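Local coordinates for fructosamine deglycase FrlB (Bacillus subtilis, PDB 3EUA), which catalyses the conversion of a range of fructosamine 6-phosphates to glucose 6-phosphate and a free amino acid, at residues A131-T136 / D166-V171; A123-G128 / N135-V140. One frame throughout, in Å; residues are numbered along the deposited sequence.

Contact 1 of 2, residues A131-T136 / D166-V171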
loop_
_atom_site.group_PDB
_atom_site.type_symbol
_atom_site.label_atom_id
_atom_site.label_comp_id
_atom_site.label_asym_id
_atom_site.label_seq_id
_atom_site.Cartn_x
_atom_site.Cartn_y
_atom_site.Cartn_z
ATOM N N ALA A 131 26.840 -13.802 1.222
ATOM C CA ALA A 131 25.604 -14.333 0.636
ATOM C C ALA A 131 25.482 -14.009 -0.855
ATOM O O ALA A 131 25.678 -12.841 -1.247
ATOM C CB ALA A 131 24.377 -13.794 1.413
ATOM N N LEU A 132 25.164 -15.020 -1.674
ATOM C CA LEU A 132 24.977 -14.816 -3.116
ATOM C C LEU A 132 23.484 -14.515 -3.337
ATOM O O LEU A 132 22.624 -15.026 -2.620
ATOM C CB LEU A 132 25.471 -16.016 -3.910
ATOM C CG LEU A 132 26.910 -16.395 -3.601
ATOM C CD1 LEU A 132 27.291 -17.611 -4.455
ATOM C CD2 LEU A 132 27.882 -15.245 -3.807
ATOM N N ALA A 133 23.188 -13.691 -4.344
ATOM C CA ALA A 133 21.805 -13.271 -4.617
ATOM C C ALA A 133 20.753 -14.374 -4.542
ATOM O O ALA A 133 19.718 -14.213 -3.848
ATOM C CB ALA A 133 21.687 -12.539 -5.997
ATOM N N ILE A 134 21.016 -15.480 -5.221
ATOM C CA ILE A 134 20.071 -16.586 -5.284
ATOM C C ILE A 134 19.706 -17.170 -3.896
ATOM O O ILE A 134 18.634 -17.702 -3.681
ATOM C CB ILE A 134 20.632 -17.657 -6.175
ATOM C CG1 ILE A 134 19.628 -18.809 -6.330
ATOM C CG2 ILE A 134 22.040 -18.147 -5.642
ATOM C CD1 ILE A 134 19.962 -19.672 -7.597
ATOM N N ASN A 135 20.636 -17.050 -2.945
ATOM C CA ASN A 135 20.447 -17.578 -1.590
ATOM C C ASN A 135 19.973 -16.572 -0.541
ATOM O O ASN A 135 19.817 -16.898 0.657
ATOM C CB ASN A 135 21.795 -18.154 -1.103
ATOM C CG ASN A 135 22.321 -19.255 -2.034
ATOM O OD1 ASN A 135 21.549 -20.074 -2.520
ATOM N ND2 ASN A 135 23.616 -19.238 -2.314
ATOM N N THR A 136 19.812 -15.320 -0.964
ATOM C CA THR A 136 19.376 -14.268 -0.061
ATOM C C THR A 136 17.865 -14.363 0.147
ATOM O O THR A 136 17.182 -15.140 -0.500
ATOM C CB THR A 136 19.694 -12.844 -0.613
ATOM O OG1 THR A 136 18.976 -12.657 -1.825
ATOM C CG2 THR A 136 21.238 -12.579 -0.834
ATOM N N ASP A 166 20.841 -16.890 -10.361
ATOM C CA ASP A 166 22.227 -17.377 -10.300
ATOM C C ASP A 166 23.177 -16.364 -10.954
ATOM O O ASP A 166 24.263 -16.080 -10.412
ATOM C CB ASP A 166 22.360 -18.734 -10.967
ATOM C CG ASP A 166 23.698 -19.428 -10.641
ATOM O OD1 ASP A 166 24.210 -19.211 -9.512
ATOM O OD2 ASP A 166 24.186 -20.216 -11.486
ATOM N N GLN A 167 22.750 -15.794 -12.081
ATOM C CA GLN A 167 23.520 -14.766 -12.798
ATOM C C GLN A 167 23.432 -13.376 -12.146
ATOM O O GLN A 167 24.238 -12.490 -12.449
ATOM C CB GLN A 167 22.989 -14.634 -14.210
ATOM C CG GLN A 167 23.174 -15.863 -15.052
ATOM C CD GLN A 167 24.618 -16.101 -15.464
ATOM O OE1 GLN A 167 25.434 -15.183 -15.508
ATOM N NE2 GLN A 167 24.922 -17.339 -15.825
ATOM N N LEU A 168 22.491 -13.178 -11.222
ATOM C CA LEU A 168 22.282 -11.850 -10.637
ATOM C C LEU A 168 23.414 -11.387 -9.703
ATOM O O LEU A 168 23.615 -10.188 -9.530
ATOM C CB LEU A 168 20.942 -11.795 -9.887
ATOM C CG LEU A 168 20.314 -10.411 -9.818
ATOM C CD1 LEU A 168 19.936 -9.968 -11.265
ATOM C CD2 LEU A 168 19.115 -10.426 -8.909
ATOM N N GLN A 169 24.159 -12.307 -9.091
ATOM C CA GLN A 169 25.237 -11.856 -8.218
ATOM C C GLN A 169 26.262 -11.072 -9.034
ATOM O O GLN A 169 26.758 -10.075 -8.562
ATOM C CB GLN A 169 25.918 -12.984 -7.456
ATOM C CG GLN A 169 26.921 -12.498 -6.385
ATOM C CD GLN A 169 26.286 -11.668 -5.311
ATOM O OE1 GLN A 169 25.124 -11.899 -4.933
ATOM N NE2 GLN A 169 27.056 -10.707 -4.755
ATOM N N ALA A 170 26.562 -11.505 -10.258
ATOM C CA ALA A 170 27.518 -10.789 -11.093
ATOM C C ALA A 170 26.969 -9.394 -11.425
ATOM O O ALA A 170 27.730 -8.420 -11.504
ATOM C CB ALA A 170 27.818 -11.573 -12.363
ATOM N N VAL A 171 25.643 -9.299 -11.577
ATOM C CA VAL A 171 24.976 -8.012 -11.847
ATOM C C VAL A 171 25.185 -7.078 -10.645
ATOM O O VAL A 171 25.511 -5.897 -10.827
ATOM C CB VAL A 171 23.440 -8.167 -12.137
ATOM C CG1 VAL A 171 22.831 -6.825 -12.554
ATOM C CG2 VAL A 171 23.163 -9.233 -13.244
#

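Contact 2 of 2, residues A123-G128 / N135-V140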
loop_
_atom_site.group_PDB
_atom_site.type_symbol
_atom_site.label_atom_id
_atom_site.label_comp_id
_atom_site.label_asym_id
_atom_site.label_seq_id
_atom_site.Cartn_x
_atom_site.Cartn_y
_atom_site.Cartn_z
ATOM N N ALA A 123 12.099 -22.401 5.188
ATOM C CA ALA A 123 13.136 -22.226 4.197
ATOM C C ALA A 123 14.085 -21.157 4.717
ATOM O O ALA A 123 13.690 -20.038 4.959
ATOM C CB ALA A 123 12.508 -21.798 2.881
ATOM N N GLN A 124 15.333 -21.480 4.903
ATOM C CA GLN A 124 16.212 -20.474 5.402
ATOM C C GLN A 124 16.820 -19.747 4.237
ATOM O O GLN A 124 16.761 -20.200 3.089
ATOM C CB GLN A 124 17.346 -21.088 6.168
ATOM C CG GLN A 124 16.997 -22.009 7.288
ATOM C CD GLN A 124 18.277 -22.690 7.747
ATOM O OE1 GLN A 124 19.322 -22.039 7.877
ATOM N NE2 GLN A 124 18.220 -23.986 7.941
ATOM N N TYR A 125 17.422 -18.617 4.541
ATOM C CA TYR A 125 18.132 -17.855 3.532
ATOM C C TYR A 125 19.447 -17.416 4.122
ATOM O O TYR A 125 19.607 -17.426 5.350
ATOM C CB TYR A 125 17.277 -16.671 3.082
ATOM C CG TYR A 125 16.873 -15.621 4.122
ATOM C CD1 TYR A 125 17.756 -14.618 4.513
ATOM C CD2 TYR A 125 15.578 -15.576 4.621
ATOM C CE1 TYR A 125 17.391 -13.657 5.420
ATOM C CE2 TYR A 125 15.185 -14.593 5.537
ATOM C CZ TYR A 125 16.079 -13.633 5.925
ATOM O OH TYR A 125 15.709 -12.656 6.806
ATOM N N ASP A 126 20.390 -17.079 3.258
ATOM C CA ASP A 126 21.689 -16.645 3.719
ATOM C C ASP A 126 21.715 -15.123 3.754
ATOM O O ASP A 126 20.962 -14.446 3.051
ATOM C CB ASP A 126 22.793 -17.315 2.943
ATOM C CG ASP A 126 22.952 -18.769 3.362
ATOM O OD1 ASP A 126 22.367 -19.165 4.406
ATOM O OD2 ASP A 126 23.698 -19.505 2.720
ATOM N N TRP A 127 22.597 -14.609 4.605
ATOM C CA TRP A 127 22.706 -13.200 4.842
ATOM C C TRP A 127 24.161 -12.823 5.125
ATOM O O TRP A 127 24.954 -13.634 5.585
ATOM C CB TRP A 127 21.744 -12.804 5.992
ATOM C CG TRP A 127 21.936 -11.452 6.617
ATOM C CD1 TRP A 127 22.895 -11.113 7.535
ATOM C CD2 TRP A 127 21.121 -10.292 6.452
ATOM N NE1 TRP A 127 22.766 -9.811 7.901
ATOM C CE2 TRP A 127 21.672 -9.281 7.268
ATOM C CE3 TRP A 127 19.979 -10.001 5.692
ATOM C CZ2 TRP A 127 21.123 -8.001 7.349
ATOM C CZ3 TRP A 127 19.429 -8.725 5.767
ATOM C CH2 TRP A 127 20.008 -7.742 6.582
ATOM N N GLY A 128 24.504 -11.597 4.778
ATOM C CA GLY A 128 25.835 -11.083 5.008
ATOM C C GLY A 128 26.625 -10.893 3.744
ATOM O O GLY A 128 26.139 -11.182 2.649
ATOM N N ASN A 135 20.636 -17.050 -2.945
ATOM C CA ASN A 135 20.447 -17.578 -1.590
ATOM C C ASN A 135 19.973 -16.572 -0.541
ATOM O O ASN A 135 19.817 -16.898 0.657
ATOM C CB ASN A 135 21.795 -18.154 -1.103
ATOM C CG ASN A 135 22.321 -19.255 -2.034
ATOM O OD1 ASN A 135 21.549 -20.074 -2.520
ATOM N ND2 ASN A 135 23.616 -19.238 -2.314
ATOM N N THR A 136 19.812 -15.320 -0.964
ATOM C CA THR A 136 19.376 -14.268 -0.061
ATOM C C THR A 136 17.865 -14.363 0.147
ATOM O O THR A 136 17.182 -15.140 -0.500
ATOM C CB THR A 136 19.694 -12.844 -0.613
ATOM O OG1 THR A 136 18.976 -12.657 -1.825
ATOM C CG2 THR A 136 21.238 -12.579 -0.834
ATOM N N ASN A 137 17.346 -13.556 1.062
ATOM C CA ASN A 137 15.902 -13.531 1.335
ATOM C C ASN A 137 15.102 -13.309 0.026
ATOM O O ASN A 137 14.166 -14.048 -0.293
ATOM C CB ASN A 137 15.530 -12.547 2.454
ATOM C CG ASN A 137 15.991 -11.101 2.200
ATOM O OD1 ASN A 137 16.644 -10.801 1.204
ATOM N ND2 ASN A 137 15.612 -10.186 3.116
ATOM N N TYR A 138 15.501 -12.335 -0.777
ATOM C CA TYR A 138 14.818 -12.144 -2.063
ATOM C C TYR A 138 14.948 -13.370 -2.990
ATOM O O TYR A 138 13.992 -13.710 -3.750
ATOM C CB TYR A 138 15.378 -10.947 -2.782
ATOM C CG TYR A 138 14.860 -9.574 -2.361
ATOM C CD1 TYR A 138 13.656 -9.100 -2.860
ATOM C CD2 TYR A 138 15.627 -8.724 -1.574
ATOM C CE1 TYR A 138 13.177 -7.848 -2.544
ATOM C CE2 TYR A 138 15.156 -7.425 -1.245
ATOM C CZ TYR A 138 13.923 -7.007 -1.727
ATOM O OH TYR A 138 13.442 -5.756 -1.424
ATOM N N GLY A 139 16.119 -14.021 -2.953
ATOM C CA GLY A 139 16.377 -15.202 -3.799
ATOM C C GLY A 139 15.495 -16.356 -3.452
ATOM O O GLY A 139 14.835 -16.923 -4.317
ATOM N N VAL A 140 15.476 -16.693 -2.167
ATOM C CA VAL A 140 14.691 -17.821 -1.654
ATOM C C VAL A 140 13.211 -17.578 -1.868
ATOM O O VAL A 140 12.485 -18.486 -2.198
ATOM C CB VAL A 140 15.019 -18.085 -0.140
ATOM C CG1 VAL A 140 13.986 -18.980 0.530
ATOM C CG2 VAL A 140 16.461 -18.668 0.022
HETATM O O HOH W 1 19.281 -20.307 1.037
HETATM O O HOH W 2 14.104 -10.598 5.728
#

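Contact 1 of 2, residues A131-T136 / D166-V171
Gln169 reaches from helix 158-190 to the short 3-10 turn at residues 133-135 and takes the backbone N-H of Ala133 on its amide oxygen, with Ala133 N to Gln169 OE1 at 2.7 Å. The bond is short but bent, 137° at the hydrogen. A bend at chi2 (61°) swings CD toward the turn; a long, flexible amide side chain suits this place because it can span the distance and still offer an acceptor. The other amide end, NE2, is hydrogen-bonded to Glu173 one helical turn on, which fixes the flip of the group. OE1 of Gln169 also lies 3.4 Å from Leu132 CA.

Packing is closest around Ala133. Its methyl points at the helix and meets Leu168 CB at 4.0 Å, and a side chain this small lets the turn come close to the helix backbone; Leu168 itself continues into the buried side facing helix 288-313. Next to it, Ile134 has CG1 set anti to the backbone N (chi1 -177°); CD1, at the end of that branch, lies 4.0 Å from Asp166 N.

Toward solvent the contact is thinner. Leu132, an exposed residue, crosses the Gln169 side chain at about a right angle, its CD2 3.9 Å from Gln169 CG, while Asp166 directs its carboxylate to a salt bridge with Lys8.

Within the turn, Ala133 O accepts both Thr136 N and the Thr136 hydroxyl, the latter in the carbonyl plane on a lone pair at 2.7 Å from OG1. The arrangement is that of a 3-10 turn leading into a helix N-cap, by which the loop that precedes helix 137-153, in the first SIS domain, rests on the long helix 158-190.

Contact 2 of 2, residues A123-G128 / N135-V140
Ala123, near the end of strand 121-124, sets its small methyl 4.0 Å from Val140 CG1, letting the strand lie close to the helix. Next, Gln124 O lies 3.4 Å from Val140 CG2 and accepts a water that also bonds weakly to Asn135 O. Tyr125 then packs against Asn137, between strand end and first helical turn. Its CG lies between the backbone N and the carbonyl carbon, and Asn137 CB stands 3.4 Å over the ring centre, only 2° off the normal, a CH-pi contact. Ring and amide run side by side, their planes 43° apart; a water joins Tyr125 OH to Asn137 ND2, and the hydroxyl also bonds His83. This is the loop connecting strand 121-124, at one edge of the parallel sheet within this chain, to helix 137-153, a step of the SIS alpha/beta fold. Asn137 OD1 accepts Tyr138 N from above the amide plane, and Thr136 OG1 weakly accepts Gly139 N as an N-cap; a threonine hydroxyl suits, since it can also donate, here to Ala133 O. Asp126 supplies the backbone link, its N 2.7 Å from Asn135 O in a nearly straight bond (169°), and its O faces Thr136 CA in a CA-H...O contact.

From the N terminus, the chain leaves the parallel sheet along strand 121-124 and soon makes contact 2, where residues 123-128 meet 135-140 and close a short loop with six residues between them. Residues 131-136 lie partly within that loop and partly on its closing segment, so the two loops cross rather than nest, sharing Asn135 and Thr136. The chain then runs through helix 137-153 into helix 158-190, whose residues 166-171 return to the same loop and close the longer circuit of contact 1. The loop is thus held to the strand end on one hand and to helix 158-190 on the other, and Ala131 CB touches Asp126 C at 3.8 Å where they adjoin.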